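Local atomic coordinates of endo-1,4-beta-mannanase (Eisenia fetida, PDB entry 5Y6T), a protein that probably hydrolyses internal beta-1,4-mannosidic linkages in the backbone of mannans. Residues Ser25-Trp31 / Ala323-Asn329; Arg129-Tyr133 / Asp197-Arg203. All blocks are in the same frame, centred on the assembly; numbering follows the deposited sequence. Where two conformers were deposited one is given.

How the contacts relate
Contact 1 joins the first and last strands of the barrel and runs on into the loops at their C-terminal ends, the end where enzymes of this fold carry their active site. There the W326 side chain lies about 3 Å from a bound Tris molecule and that of W31 about 4 Å from an isopropanol, both probably from the crystallisation liquor but consistent with a sugar-binding cleft. Contact 2 joins a helix of the outer layer, 126-133, to the loop and first turn that begin helix 201-218, on the other side of the chain's centre; the two centres are about 27 Å apart and the nearest atoms about 17 Å, with no touch. Along the chain, 129-133 and 197-203 both fall within the loop that contact 1 closes.

Contact 1: Ser25-Trp31 / Ala323-Asn329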
loop_
_atom_site.group_PDB
_atom_site.type_symbol
_atom_site.label_atom_id
_atom_site.label_comp_id
_atom_site.label_asym_id
_atom_site.label_seq_id
_atom_site.Cartn_x
_atom_site.Cartn_y
_atom_site.Cartn_z
ATOM N N SER A 25 10.135 3.146 -7.798
ATOM C CA SER A 25 11.214 3.400 -6.878
ATOM C C SER A 25 10.942 4.657 -6.081
ATOM O O SER A 25 10.737 5.676 -6.663
ATOM C CB SER A 25 12.536 3.560 -7.616
ATOM O OG SER A 25 13.611 3.853 -6.762
ATOM N N GLY A 26 10.819 4.556 -4.772
ATOM C CA GLY A 26 10.422 5.705 -4.010
ATOM C C GLY A 26 10.364 5.458 -2.533
ATOM O O GLY A 26 11.081 4.614 -2.026
ATOM N N MET A 27 9.621 6.298 -1.836
ATOM C CA MET A 27 9.515 6.193 -0.376
ATOM C C MET A 27 8.091 6.149 0.067
ATOM O O MET A 27 7.219 6.809 -0.527
ATOM C CB MET A 27 10.195 7.421 0.305
ATOM C CG MET A 27 11.636 7.614 -0.089
ATOM S SD MET A 27 12.341 8.942 0.967
ATOM C CE MET A 27 13.816 9.380 0.056
ATOM N N ASN A 28 7.871 5.423 1.157
ATOM C CA ASN A 28 6.717 5.660 1.939
ATOM C C ASN A 28 6.889 7.041 2.567
ATOM O O ASN A 28 7.978 7.328 3.078
ATOM C CB ASN A 28 6.596 4.652 3.069
ATOM C CG ASN A 28 6.205 3.287 2.607
ATOM O OD1 ASN A 28 5.031 2.966 2.605
ATOM N ND2 ASN A 28 7.198 2.454 2.304
ATOM N N ILE A 29 5.844 7.850 2.539
ATOM C CA ILE A 29 5.905 9.186 3.253
ATOM C C ILE A 29 6.114 8.937 4.770
ATOM O O ILE A 29 7.054 9.519 5.312
ATOM C CB ILE A 29 4.818 10.181 2.880
ATOM C CG1 ILE A 29 4.821 10.375 1.370
ATOM C CG2 ILE A 29 4.998 11.512 3.581
ATOM C CD1 ILE A 29 6.158 10.703 0.776
ATOM N N ALA A 30 5.343 8.096 5.444
ATOM C CA ALA A 30 3.983 7.651 5.064
ATOM C C ALA A 30 2.888 8.665 5.456
ATOM O O ALA A 30 1.728 8.548 5.057
ATOM C CB ALA A 30 3.679 6.317 5.647
ATOM N N TRP A 31 3.291 9.686 6.183
ATOM C CA TRP A 31 2.450 10.773 6.629
ATOM C C TRP A 31 3.307 11.962 7.007
ATOM O O TRP A 31 4.496 11.849 7.086
ATOM C CB TRP A 31 1.608 10.436 7.852
ATOM C CG TRP A 31 2.442 9.989 9.058
ATOM C CD1 TRP A 31 3.092 10.780 9.959
ATOM C CD2 TRP A 31 2.776 8.652 9.379
ATOM N NE1 TRP A 31 3.762 9.992 10.869
ATOM C CE2 TRP A 31 3.601 8.677 10.527
ATOM C CE3 TRP A 31 2.481 7.411 8.785
ATOM C CZ2 TRP A 31 4.069 7.486 11.161
ATOM C CZ3 TRP A 31 2.954 6.239 9.407
ATOM C CH2 TRP A 31 3.770 6.284 10.539
ATOM N N ALA A 323 10.119 -0.796 -5.066
ATOM C CA ALA A 323 10.754 -0.731 -3.794
ATOM C C ALA A 323 10.458 0.631 -3.139
ATOM O O ALA A 323 10.778 1.627 -3.727
ATOM C CB ALA A 323 12.237 -0.926 -4.005
ATOM N N TRP A 324 9.766 0.605 -1.993
ATOM C CA TRP A 324 9.470 1.793 -1.245
ATOM C C TRP A 324 10.062 1.701 0.140
ATOM O O TRP A 324 9.646 0.893 0.918
ATOM C CB TRP A 324 7.998 2.056 -1.129
ATOM C CG TRP A 324 7.318 2.321 -2.460
ATOM C CD1 TRP A 324 7.789 3.074 -3.489
ATOM C CD2 TRP A 324 6.026 1.858 -2.859
ATOM N NE1 TRP A 324 6.876 3.077 -4.507
ATOM C CE2 TRP A 324 5.787 2.330 -4.135
ATOM C CE3 TRP A 324 5.059 1.055 -2.256
ATOM C CZ2 TRP A 324 4.585 2.041 -4.823
ATOM C CZ3 TRP A 324 3.886 0.766 -2.917
ATOM C CH2 TRP A 324 3.639 1.282 -4.178
ATOM N N SER A 325 11.049 2.576 0.415
ATOM C CA SER A 325 11.690 2.599 1.729
ATOM C C SER A 325 10.814 3.196 2.824
ATOM O O SER A 325 9.854 3.928 2.552
ATOM C CB SER A 325 13.021 3.331 1.599
ATOM O OG SER A 325 12.849 4.666 1.169
ATOM N N TRP A 326 11.200 2.924 4.072
ATOM C CA TRP A 326 10.484 3.362 5.240
ATOM C C TRP A 326 11.395 4.358 6.051
ATOM O O TRP A 326 12.460 3.960 6.522
ATOM C CB TRP A 326 10.089 2.172 6.139
ATOM C CG TRP A 326 9.207 2.611 7.244
ATOM C CD1 TRP A 326 9.568 2.899 8.541
ATOM C CD2 TRP A 326 7.815 2.903 7.141
ATOM N NE1 TRP A 326 8.467 3.387 9.251
ATOM C CE2 TRP A 326 7.372 3.350 8.425
ATOM C CE3 TRP A 326 6.870 2.796 6.098
ATOM C CZ2 TRP A 326 6.038 3.746 8.663
ATOM C CZ3 TRP A 326 5.555 3.153 6.368
ATOM C CH2 TRP A 326 5.163 3.614 7.640
ATOM N N GLN A 327 10.936 5.575 6.300
ATOM C CA GLN A 327 9.893 6.342 5.635
ATOM C C GLN A 327 10.449 7.792 5.548
ATOM O O GLN A 327 11.363 8.188 6.307
ATOM C CB GLN A 327 8.557 6.395 6.357
ATOM C CG GLN A 327 8.662 6.832 7.811
ATOM C CD GLN A 327 7.295 6.895 8.535
ATOM O OE1 GLN A 327 6.226 7.154 7.920
ATOM N NE2 GLN A 327 7.315 6.724 9.859
ATOM N N ALA A 328 9.918 8.574 4.594
ATOM C CA ALA A 328 10.435 9.928 4.227
ATOM C C ALA A 328 10.472 10.868 5.416
ATOM O O ALA A 328 11.389 11.675 5.495
ATOM C CB ALA A 328 9.653 10.547 3.101
ATOM N N ASN A 329 9.559 10.684 6.364
ATOM C CA ASN A 329 9.479 11.614 7.475
ATOM C C ASN A 329 10.531 11.280 8.537
ATOM O O ASN A 329 10.729 12.056 9.488
ATOM C CB ASN A 329 8.049 11.762 8.097
ATOM C CG ASN A 329 7.540 10.518 8.782
ATOM O OD1 ASN A 329 8.305 9.775 9.420
ATOM N ND2 ASN A 329 6.245 10.272 8.675
#
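The carbonyl oxygen S325 O is gripped twice by N28: N28 N reaches it at 2.8 Å almost in line with the C=O bond, whereas N28 ND2, at 3.0 Å, comes from well above the carbonyl plane (66° out of it). R67 and G296 hold the same amide from beyond the two segments, through OD1 and ND2 respectively. Parallel pairing precedes this, G26 N bonding to A323 O and S325 N to G26 O, and so joins the first and last strands of the (beta/alpha)8 barrel of GH5 enzymes. After the strands, non-proline cis peptides precede both A30 and Q327. Q327 OE1 takes A30 N on an in-plane lone pair at 2.8 Å, and N329 ND2 donates to W31 O, also at 2.8 Å. With CG of W31 wedged between its backbone N and carbonyl carbon (chi1 57°), one indole face lies over both amides, that of Q327 nearly perpendicular to it. Obliquely beside them, W31 CZ3 meets W326 CH2 at 3.9 Å. With an alanine in place of W31, the Q327 and N329 amides would probably lose the indole over them, and W326 one of its neighbours. M27 SD packs on A328 CB, in the loop after strand 322-325, at 3.8 Å.

Contact 2: Arg129-Tyr133 / Asp197-Arg203; sequences RDLIY and DSIPMQR
R129 grips D197 side-on, NE and NH2 both donating to the single oxygen OD2. The NE-OD2 and NH2-OD2 distances are each 2.8 Å, and OD2 lies in the guanidinium plane, while the carboxylate is turned 71° from that plane and is met on its syn side. The bend in the arginine chain at chi3 (-66°) turns this edge toward the acid. Both donors of that edge are thus used on one acceptor; D197 has a second deposited conformer, so the salt bridge belongs to the one given here.

Next to the salt bridge, apolar groups meet: I132 CD1 touches I199 CD1 methyl to methyl at 3.9 Å, the two side chains crossing at about a right angle. Y133 brings its hydroxyl end against I199 and P200, with OH 3.4 Å from P200 CD. R203 passes over one face of the tyrosine ring, its guanidinium tilted 35° to it; this arginine too has an alternate conformer, and the closeness of the pair is doubtful.

Among the backbone acceptors, R129 O takes I132 N at 2.9 Å and, at a longer distance, Y133 N, as the helix ends. I132 O and R203 O are linked by a water, 2.6 Å from I132 O and 2.7 Å from R203 O. P200 occupies the N-cap position of helix 201-218, and the backbone of I199 is hydrogen-bonded to I171 and S173.

Helix 126-133 and the start of helix 201-218 belong to the helical layer around the barrel; 197-200 is the loop leading into the latter. The short helix 126-133, between strand 112-119 and helix 135-152, leans L131 and I132 on F207 of helix 201-218, which in turn leads to strand 223-228.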
loop_
_atom_site.group_PDB
_atom_site.type_symbol
_atom_site.label_atom_id
_atom_site.label_comp_id
_atom_site.label_asym_id
_atom_site.label_seq_id
_atom_site.Cartn_x
_atom_site.Cartn_y
_atom_site.Cartn_z
ATOM N N ARG A 129 -13.254 -0.341 13.385
ATOM C CA ARG A 129 -13.448 -1.769 13.624
ATOM C C ARG A 129 -14.856 -2.189 13.258
ATOM O O ARG A 129 -15.068 -3.247 12.636
ATOM C CB ARG A 129 -13.131 -2.144 15.061
ATOM C CG ARG A 129 -13.001 -3.691 15.212
ATOM C CD ARG A 129 -12.796 -4.187 16.623
ATOM N NE ARG A 129 -11.529 -3.769 17.179
ATOM C CZ ARG A 129 -11.348 -2.700 17.927
ATOM N NH1 ARG A 129 -12.376 -1.888 18.202
ATOM N NH2 ARG A 129 -10.120 -2.445 18.381
ATOM N N ASP A 130 -15.811 -1.341 13.599
ATOM C CA ASP A 130 -17.194 -1.691 13.293
ATOM C C ASP A 130 -17.457 -1.772 11.771
ATOM O O ASP A 130 -18.324 -2.577 11.396
ATOM C CB ASP A 130 -18.154 -0.686 13.924
ATOM C CG ASP A 130 -18.290 -0.869 15.459
ATOM O OD1 ASP A 130 -17.722 -1.827 16.066
ATOM O OD2 ASP A 130 -18.860 0.059 16.082
ATOM N N LEU A 131 -16.691 -1.050 10.935
ATOM C CA LEU A 131 -16.804 -1.227 9.465
ATOM C C LEU A 131 -16.384 -2.616 9.015
ATOM O O LEU A 131 -16.861 -3.103 7.988
ATOM C CB LEU A 131 -16.019 -0.224 8.725
ATOM C CG LEU A 131 -16.342 1.251 8.964
ATOM C CD1 LEU A 131 -15.486 2.122 8.083
ATOM C CD2 LEU A 131 -17.846 1.513 8.793
ATOM N N ILE A 132 -15.463 -3.216 9.750
ATOM C CA ILE A 132 -14.980 -4.563 9.427
ATOM C C ILE A 132 -15.982 -5.613 9.774
ATOM O O ILE A 132 -16.009 -6.709 9.190
ATOM C CB ILE A 132 -13.619 -4.805 10.132
ATOM C CG1 ILE A 132 -12.557 -3.782 9.683
ATOM C CG2 ILE A 132 -13.100 -6.187 9.784
ATOM C CD1 ILE A 132 -11.267 -3.794 10.473
ATOM N N TYR A 133 -16.792 -5.348 10.776
ATOM C CA TYR A 133 -17.784 -6.278 11.269
ATOM C C TYR A 133 -19.222 -6.049 10.809
ATOM O O TYR A 133 -20.064 -6.919 10.970
ATOM C CB TYR A 133 -17.798 -6.334 12.785
ATOM C CG TYR A 133 -16.651 -7.101 13.370
ATOM C CD1 TYR A 133 -15.420 -6.492 13.566
ATOM C CD2 TYR A 133 -16.780 -8.431 13.721
ATOM C CE1 TYR A 133 -14.351 -7.183 14.126
ATOM C CE2 TYR A 133 -15.690 -9.131 14.260
ATOM C CZ TYR A 133 -14.488 -8.473 14.482
ATOM O OH TYR A 133 -13.385 -9.179 15.039
ATOM N N ASP A 197 -4.616 -6.486 17.090
ATOM C CA ASP A 197 -5.971 -6.947 17.367
ATOM C C ASP A 197 -6.015 -8.403 16.867
ATOM O O ASP A 197 -4.984 -8.920 16.409
ATOM C CB ASP A 197 -7.039 -6.064 16.720
ATOM C CG ASP A 197 -8.025 -5.462 17.708
ATOM O OD1 ASP A 197 -8.018 -5.824 18.902
ATOM O OD2 ASP A 197 -8.803 -4.593 17.269
ATOM N N SER A 198 -7.177 -9.016 17.000
ATOM C CA SER A 198 -7.420 -10.446 16.726
ATOM C C SER A 198 -8.706 -10.616 15.933
ATOM O O SER A 198 -9.627 -11.343 16.337
ATOM C CB SER A 198 -7.533 -11.255 18.032
ATOM O OG SER A 198 -6.482 -10.950 18.918
ATOM N N ILE A 199 -8.789 -9.962 14.803
ATOM C CA ILE A 199 -9.965 -10.032 13.955
ATOM C C ILE A 199 -9.778 -11.231 13.048
ATOM O O ILE A 199 -8.681 -11.452 12.536
ATOM C CB ILE A 199 -10.055 -8.732 13.124
ATOM C CG1 ILE A 199 -10.223 -7.522 14.048
ATOM C CG2 ILE A 199 -11.256 -8.754 12.135
ATOM C CD1 ILE A 199 -10.235 -6.177 13.334
ATOM N N PRO A 200 -10.845 -11.980 12.800
ATOM C CA PRO A 200 -10.709 -13.112 11.874
ATOM C C PRO A 200 -10.230 -12.717 10.523
ATOM O O PRO A 200 -10.742 -11.750 9.946
ATOM C CB PRO A 200 -12.132 -13.647 11.777
ATOM C CG PRO A 200 -12.785 -13.260 13.074
ATOM C CD PRO A 200 -12.216 -11.894 13.363
ATOM N N MET A 201 -9.390 -13.550 9.929
ATOM C CA MET A 201 -8.938 -13.321 8.570
ATOM C C MET A 201 -10.046 -13.134 7.561
ATOM O O MET A 201 -9.988 -12.211 6.712
ATOM C CB MET A 201 -7.982 -14.457 8.136
ATOM C CG MET A 201 -7.479 -14.270 6.700
ATOM S SD MET A 201 -6.484 -12.810 6.405
ATOM C CE MET A 201 -4.899 -13.360 7.020
ATOM N N GLN A 202 -11.078 -13.982 7.632
ATOM C CA GLN A 202 -12.213 -13.828 6.719
ATOM C C GLN A 202 -12.812 -12.431 6.720
ATOM O O GLN A 202 -13.192 -11.934 5.615
ATOM C CB GLN A 202 -13.276 -14.855 7.023
ATOM C CG GLN A 202 -14.463 -14.778 6.075
ATOM C CD GLN A 202 -15.589 -13.889 6.506
ATOM O OE1 GLN A 202 -15.831 -13.679 7.719
ATOM N NE2 GLN A 202 -16.314 -13.372 5.518
ATOM N N ARG A 203 -12.899 -11.765 7.904
ATOM C CA ARG A 203 -13.482 -10.427 7.961
ATOM C C ARG A 203 -12.565 -9.371 7.308
ATOM O O ARG A 203 -13.049 -8.446 6.642
ATOM C CB ARG A 203 -13.837 -10.051 9.397
ATOM C CG ARG A 203 -14.914 -10.930 10.007
ATOM C CD ARG A 203 -15.380 -10.314 11.310
ATOM N NE ARG A 203 -16.512 -10.994 11.963
ATOM C CZ ARG A 203 -17.804 -10.750 11.697
ATOM N NH1 ARG A 203 -18.169 -9.882 10.764
ATOM N NH2 ARG A 203 -18.737 -11.360 12.399
HETATM O O HOH W 1 -15.481 -7.244 6.734
#